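Local coordinates for chitosanase (Bacillus subtilis subsp. subtilis str. 168, PDB 7C6C), which hydrolyses internal beta-(1->4) linkages between D-glucosamine residues of partly acetylated chitosan, as a secreted family 46 glycosidase, at residues 25-30 with 109-114; 192-197 with 203-208. All coordinates share one frame; numbering follows the deposited sequence.

Interaction 1: 25-30 with 109-114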
loop_
_atom_site.group_PDB
_atom_site.type_symbol
_atom_site.label_atom_id
_atom_site.label_comp_id
_atom_site.label_asym_id
_atom_site.label_seq_id
_atom_site.Cartn_x
_atom_site.Cartn_y
_atom_site.Cartn_z
ATOM N N ILE A 25 -6.082 -4.302 10.800
ATOM C CA ILE A 25 -6.362 -3.655 9.524
ATOM C C ILE A 25 -7.604 -2.779 9.646
ATOM O O ILE A 25 -8.652 -3.220 10.133
ATOM C CB ILE A 25 -6.503 -4.706 8.415
ATOM C CG1 ILE A 25 -5.183 -5.462 8.212
ATOM C CG2 ILE A 25 -6.951 -4.051 7.125
ATOM C CD1 ILE A 25 -5.336 -6.680 7.331
ATOM N N GLN A 26 -7.493 -1.525 9.202
ATOM C CA GLN A 26 -8.546 -0.517 9.379
ATOM C C GLN A 26 -9.371 -0.373 8.103
ATOM O O GLN A 26 -9.100 0.473 7.250
ATOM C CB GLN A 26 -7.934 0.820 9.774
ATOM C CG GLN A 26 -7.213 0.783 11.098
ATOM C CD GLN A 26 -8.157 0.506 12.231
ATOM O OE1 GLN A 26 -9.078 1.279 12.485
ATOM N NE2 GLN A 26 -7.944 -0.607 12.921
ATOM N N TYR A 27 -10.433 -1.163 8.000
ATOM C CA TYR A 27 -11.311 -1.066 6.843
ATOM C C TYR A 27 -12.150 0.206 6.842
ATOM O O TYR A 27 -12.595 0.638 5.772
ATOM C CB TYR A 27 -12.219 -2.288 6.768
ATOM C CG TYR A 27 -11.523 -3.564 6.359
ATOM C CD1 TYR A 27 -10.824 -4.329 7.285
ATOM C CD2 TYR A 27 -11.571 -4.010 5.046
ATOM C CE1 TYR A 27 -10.202 -5.503 6.911
ATOM C CE2 TYR A 27 -10.954 -5.181 4.664
ATOM C CZ TYR A 27 -10.270 -5.925 5.598
ATOM O OH TYR A 27 -9.662 -7.094 5.205
ATOM N N GLY A 28 -12.382 0.814 8.001
ATOM C CA GLY A 28 -13.251 1.966 8.083
ATOM C C GLY A 28 -12.563 3.297 7.999
ATOM O O GLY A 28 -13.235 4.326 8.026
ATOM N N TYR A 29 -11.240 3.300 7.875
ATOM C CA TYR A 29 -10.459 4.529 7.876
ATOM C C TYR A 29 -10.808 5.412 6.681
ATOM O O TYR A 29 -10.875 4.946 5.544
ATOM C CB TYR A 29 -8.995 4.126 7.779
ATOM C CG TYR A 29 -8.022 5.256 7.610
ATOM C CD1 TYR A 29 -7.746 6.115 8.664
ATOM C CD2 TYR A 29 -7.337 5.438 6.410
ATOM C CE1 TYR A 29 -6.830 7.141 8.528
ATOM C CE2 TYR A 29 -6.421 6.460 6.263
ATOM C CZ TYR A 29 -6.170 7.304 7.330
ATOM O OH TYR A 29 -5.252 8.314 7.198
ATOM N N VAL A 30 -10.999 6.703 6.935
ATOM C CA VAL A 30 -11.097 7.707 5.876
ATOM C C VAL A 30 -10.462 8.985 6.391
ATOM O O VAL A 30 -10.826 9.462 7.471
ATOM C CB VAL A 30 -12.544 8.027 5.442
ATOM C CG1 VAL A 30 -12.532 9.092 4.345
ATOM C CG2 VAL A 30 -13.279 6.802 4.962
ATOM N N ALA A 109 -15.330 -6.453 -0.493
ATOM C CA ALA A 109 -15.072 -5.627 -1.671
ATOM C C ALA A 109 -13.692 -4.992 -1.594
ATOM O O ALA A 109 -12.950 -4.969 -2.585
ATOM C CB ALA A 109 -16.146 -4.547 -1.804
ATOM N N GLN A 110 -13.324 -4.477 -0.418
ATOM C CA GLN A 110 -11.971 -3.958 -0.238
ATOM C C GLN A 110 -10.919 -5.040 -0.450
ATOM O O GLN A 110 -9.877 -4.787 -1.066
ATOM C CB GLN A 110 -11.816 -3.339 1.146
ATOM C CG GLN A 110 -12.578 -2.044 1.341
ATOM C CD GLN A 110 -12.186 -1.350 2.620
ATOM O OE1 GLN A 110 -11.000 -1.225 2.923
ATOM N NE2 GLN A 110 -13.174 -0.909 3.391
ATOM N N ASP A 111 -11.157 -6.244 0.072
ATOM C CA ASP A 111 -10.190 -7.322 -0.114
ATOM C C ASP A 111 -10.032 -7.658 -1.591
ATOM O O ASP A 111 -8.923 -7.937 -2.057
ATOM C CB ASP A 111 -10.626 -8.572 0.651
ATOM C CG ASP A 111 -10.519 -8.427 2.153
ATOM O OD1 ASP A 111 -9.843 -7.493 2.631
ATOM O OD2 ASP A 111 -11.105 -9.279 2.856
ATOM N N LYS A 112 -11.137 -7.652 -2.340
ATOM C CA LYS A 112 -11.062 -7.989 -3.757
ATOM C C LYS A 112 -10.268 -6.943 -4.531
ATOM O O LYS A 112 -9.405 -7.286 -5.344
ATOM C CB LYS A 112 -12.466 -8.145 -4.336
ATOM C CG LYS A 112 -12.453 -8.416 -5.823
ATOM C CD LYS A 112 -13.834 -8.787 -6.361
ATOM C CE LYS A 112 -14.184 -7.996 -7.625
ATOM N NZ LYS A 112 -15.120 -8.730 -8.514
ATOM N N VAL A 113 -10.549 -5.660 -4.298
ATOM C CA VAL A 113 -9.812 -4.612 -5.001
ATOM C C VAL A 113 -8.346 -4.623 -4.587
ATOM O O VAL A 113 -7.448 -4.491 -5.428
ATOM C CB VAL A 113 -10.489 -3.244 -4.793
ATOM C CG1 VAL A 113 -9.696 -2.139 -5.464
ATOM C CG2 VAL A 113 -11.894 -3.292 -5.356
ATOM N N ASN A 114 -8.073 -4.808 -3.290
ATOM C CA ASN A 114 -6.687 -4.910 -2.844
ATOM C C ASN A 114 -5.969 -6.056 -3.537
ATOM O O ASN A 114 -4.807 -5.921 -3.939
ATOM C CB ASN A 114 -6.633 -5.106 -1.334
ATOM C CG ASN A 114 -5.219 -5.286 -0.845
ATOM O OD1 ASN A 114 -4.436 -4.337 -0.846
ATOM N ND2 ASN A 114 -4.865 -6.509 -0.451
#
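Tyr27 reaches from the loop 25-30 to helix 104-128 and meets two consecutive residues there, Gln110 and Asp111. Its CG, anti to its own carbonyl carbon, starts the side chain toward a hydroxyl that ends at Asp111. CB of Tyr27 has Gln110 NE2 as its first neighbour, at 3.8 Å. CG passes more loosely by Gln110 OE1, and beyond it CD2 of Tyr27 comes to 3.5 Å from that oxygen; ring and amide planes are 56° apart, so this is an oblique approach and not a stack. Tyr27 CE2 comes 3.3 Å from Asp111 OD1, which sits at the ring edge, close to its plane. At the tip, Tyr27 OH donates over 2.6 Å to Asp111 OD1, which accepts through its syn lone pair, the side of the other oxygen; the carboxylate plane is turned 67° from the ring.

In glycosyl hydrolase family 46, of the lysozyme clan, this places the loop between helix 5-20 and strand 30-32 against the long helix 104-128, with the Gln110 side chain about 10 Å from that of Glu19, the predicted proton donor. The extended Gln110 chain runs past the tyrosine in the opposite direction and delivers NE2 to Tyr27 O, a 2.9 Å hydrogen bond that is nearly straight (172° at the hydrogen). That carbonyl oxygen also accepts from Trp97 NE1, giving it two donors. Arg43 fixes the helix side of the contact: its backbone N binds Gln110 OE1, and its NH1 forms a salt bridge with Asp111 OD1, the same oxygen that receives the tyrosine hydroxyl.

Interaction 2: 192-197 with 203-208; sequences LMNPAN and EWRESV
Arg205 grips the carbonyl of Met193 at the end of helix 177-193: Arg205 NE donates to Met193 O over 2.6 Å at 163°, and the acceptor lies at the edge of the guanidinium, near its plane. NH1 of Arg205 adds a weak bond to the same oxygen and another to Asn194 OD1 at 3.2 Å. For the second of these, NH1 stands above the carbonyl plane of Asn194, 41° out of it, and not on a lone pair. Extension of the arginine from CG to NE carries the head group to this helix end, where Asn194 is the first residue to leave helical geometry.

On the apolar side, Leu192 CD2 lies 3.4 Å above the indole plane of Trp204, displaced toward the rim of the ring and 3.7 Å from Trp204 CD2. Pro195 CB meets the same ring obliquely, 3.7 Å from Trp204 CE3. The short loop between helix 177-193 and helix 201-205 is folded back so that the end of the first packs on the second, with the Trp204 side chain about 6 Å from that of Asp35, the nucleophile by similarity. Val208 CG1 adds contacts to Met193 SD at 3.6 Å and to Leu192 CB.

Further out, a type I turn from Arg205 to Val208 brings the valine back toward helix 177-193. Ser207 OG and N both donate to Trp204 O, the hydroxyl at 2.7 Å, while Gln146 also bonds to OG. His147 meets the indole with its ring plane inclined at about 50°.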
loop_
_atom_site.group_PDB
_atom_site.type_symbol
_atom_site.label_atom_id
_atom_site.label_comp_id
_atom_site.label_asym_id
_atom_site.label_seq_id
_atom_site.Cartn_x
_atom_site.Cartn_y
_atom_site.Cartn_z
ATOM N N LEU A 192 10.728 8.517 -1.213
ATOM C CA LEU A 192 9.825 9.066 -0.206
ATOM C C LEU A 192 10.290 10.437 0.264
ATOM O O LEU A 192 9.461 11.295 0.588
ATOM C CB LEU A 192 9.704 8.108 0.979
ATOM C CG LEU A 192 8.984 6.791 0.693
ATOM C CD1 LEU A 192 9.120 5.860 1.886
ATOM C CD2 LEU A 192 7.520 7.037 0.337
ATOM N N MET A 193 11.604 10.661 0.302
ATOM C CA MET A 193 12.140 11.938 0.757
ATOM C C MET A 193 12.017 13.023 -0.300
ATOM O O MET A 193 11.841 14.193 0.044
ATOM C CB MET A 193 13.602 11.764 1.178
ATOM C CG MET A 193 13.722 10.964 2.462
ATOM S SD MET A 193 13.037 11.787 3.912
ATOM C CE MET A 193 14.344 12.955 4.282
ATOM N N ASN A 194 12.105 12.673 -1.576
ATOM C CA ASN A 194 12.070 13.660 -2.656
ATOM C C ASN A 194 11.319 13.089 -3.845
ATOM O O ASN A 194 11.899 12.818 -4.904
ATOM C CB ASN A 194 13.483 14.111 -3.031
ATOM C CG ASN A 194 14.133 14.940 -1.939
ATOM O OD1 ASN A 194 13.721 16.074 -1.680
ATOM N ND2 ASN A 194 15.141 14.379 -1.290
ATOM N N PRO A 195 10.008 12.898 -3.706
ATOM C CA PRO A 195 9.230 12.337 -4.811
ATOM C C PRO A 195 9.114 13.323 -5.960
ATOM O O PRO A 195 9.172 14.542 -5.778
ATOM C CB PRO A 195 7.855 12.082 -4.184
ATOM C CG PRO A 195 7.774 13.039 -3.052
ATOM C CD PRO A 195 9.172 13.187 -2.527
ATOM N N ALA A 196 8.952 12.769 -7.163
ATOM C CA ALA A 196 8.661 13.609 -8.319
ATOM C C ALA A 196 7.338 14.345 -8.150
ATOM O O ALA A 196 7.191 15.478 -8.615
ATOM C CB ALA A 196 8.642 12.759 -9.591
ATOM N N ASN A 197 6.375 13.727 -7.477
ATOM C CA ASN A 197 5.054 14.310 -7.256
ATOM C C ASN A 197 5.132 15.202 -6.023
ATOM O O ASN A 197 5.180 14.717 -4.889
ATOM C CB ASN A 197 4.044 13.182 -7.083
ATOM C CG ASN A 197 2.690 13.659 -6.603
ATOM O OD1 ASN A 197 2.352 14.836 -6.703
ATOM N ND2 ASN A 197 1.894 12.732 -6.093
ATOM N N GLU A 203 3.457 14.141 3.205
ATOM C CA GLU A 203 3.008 12.860 3.729
ATOM C C GLU A 203 4.087 11.795 3.587
ATOM O O GLU A 203 4.314 11.005 4.512
ATOM C CB GLU A 203 1.714 12.439 3.032
ATOM C CG GLU A 203 1.088 11.180 3.612
ATOM C CD GLU A 203 0.546 11.370 5.025
ATOM O OE1 GLU A 203 0.288 12.520 5.434
ATOM O OE2 GLU A 203 0.394 10.356 5.738
ATOM N N TRP A 204 4.784 11.769 2.451
ATOM C CA TRP A 204 5.740 10.693 2.223
ATOM C C TRP A 204 6.990 10.864 3.077
ATOM O O TRP A 204 7.558 9.878 3.557
ATOM C CB TRP A 204 6.076 10.585 0.740
ATOM C CG TRP A 204 5.043 9.815 -0.017
ATOM C CD1 TRP A 204 3.800 9.447 0.423
ATOM C CD2 TRP A 204 5.176 9.289 -1.337
ATOM N NE1 TRP A 204 3.151 8.731 -0.553
ATOM C CE2 TRP A 204 3.978 8.617 -1.642
ATOM C CE3 TRP A 204 6.200 9.323 -2.293
ATOM C CZ2 TRP A 204 3.771 7.984 -2.865
ATOM C CZ3 TRP A 204 5.998 8.688 -3.499
ATOM C CH2 TRP A 204 4.786 8.037 -3.783
ATOM N N ARG A 205 7.391 12.103 3.322
ATOM C CA ARG A 205 8.555 12.349 4.165
ATOM C C ARG A 205 8.290 11.833 5.580
ATOM O O ARG A 205 9.192 11.341 6.242
ATOM C CB ARG A 205 8.934 13.838 4.161
ATOM C CG ARG A 205 9.792 14.221 2.963
ATOM C CD ARG A 205 9.975 15.727 2.782
ATOM N NE ARG A 205 10.596 16.005 1.486
ATOM C CZ ARG A 205 10.453 17.130 0.789
ATOM N NH1 ARG A 205 11.061 17.261 -0.380
ATOM N NH2 ARG A 205 9.721 18.131 1.254
ATOM N N GLU A 206 7.043 11.932 6.029
ATOM C CA GLU A 206 6.662 11.449 7.348
ATOM C C GLU A 206 6.505 9.937 7.404
ATOM O O GLU A 206 6.264 9.403 8.490
ATOM C CB GLU A 206 5.363 12.124 7.802
ATOM C CG GLU A 206 5.583 13.362 8.655
ATOM C CD GLU A 206 6.324 13.052 9.945
ATOM O OE1 GLU A 206 7.530 13.365 10.029
ATOM O OE2 GLU A 206 5.702 12.489 10.874
ATOM N N SER A 207 6.637 9.244 6.273
ATOM C CA SER A 207 6.427 7.805 6.192
ATOM C C SER A 207 7.723 7.018 6.061
ATOM O O SER A 207 7.671 5.785 6.004
ATOM C CB SER A 207 5.525 7.472 5.000
ATOM O OG SER A 207 6.258 7.511 3.790
ATOM N N VAL A 208 8.880 7.688 6.012
ATOM C CA VAL A 208 10.133 6.996 5.723
ATOM C C VAL A 208 10.470 5.947 6.767
ATOM O O VAL A 208 11.232 5.021 6.476
ATOM C CB VAL A 208 11.309 7.982 5.528
ATOM C CG1 VAL A 208 11.064 8.863 4.323
ATOM C CG2 VAL A 208 11.532 8.815 6.789
#

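Overall arrangement
The two contacts lie on opposite sides of the chain's centre, their own centres 23 Å apart; no element is shared and their nearest atoms are about 6 Å apart. Interaction 1 is a buried, long-range contact, joining a loop to a helix 79 residues later through polar side-chain ends, with 184 Å² of surface enclosed. Interaction 2 is local and partly buried: two helix ends six residues apart enclose 457 Å², combining apolar packing round Leu192 and Trp204 with arginine-to-carbonyl bonding beside it. Chemistry follows place only in part, since the more buried contact is the more polar one, its polar groups being paired both across the contact and with neighbouring residues.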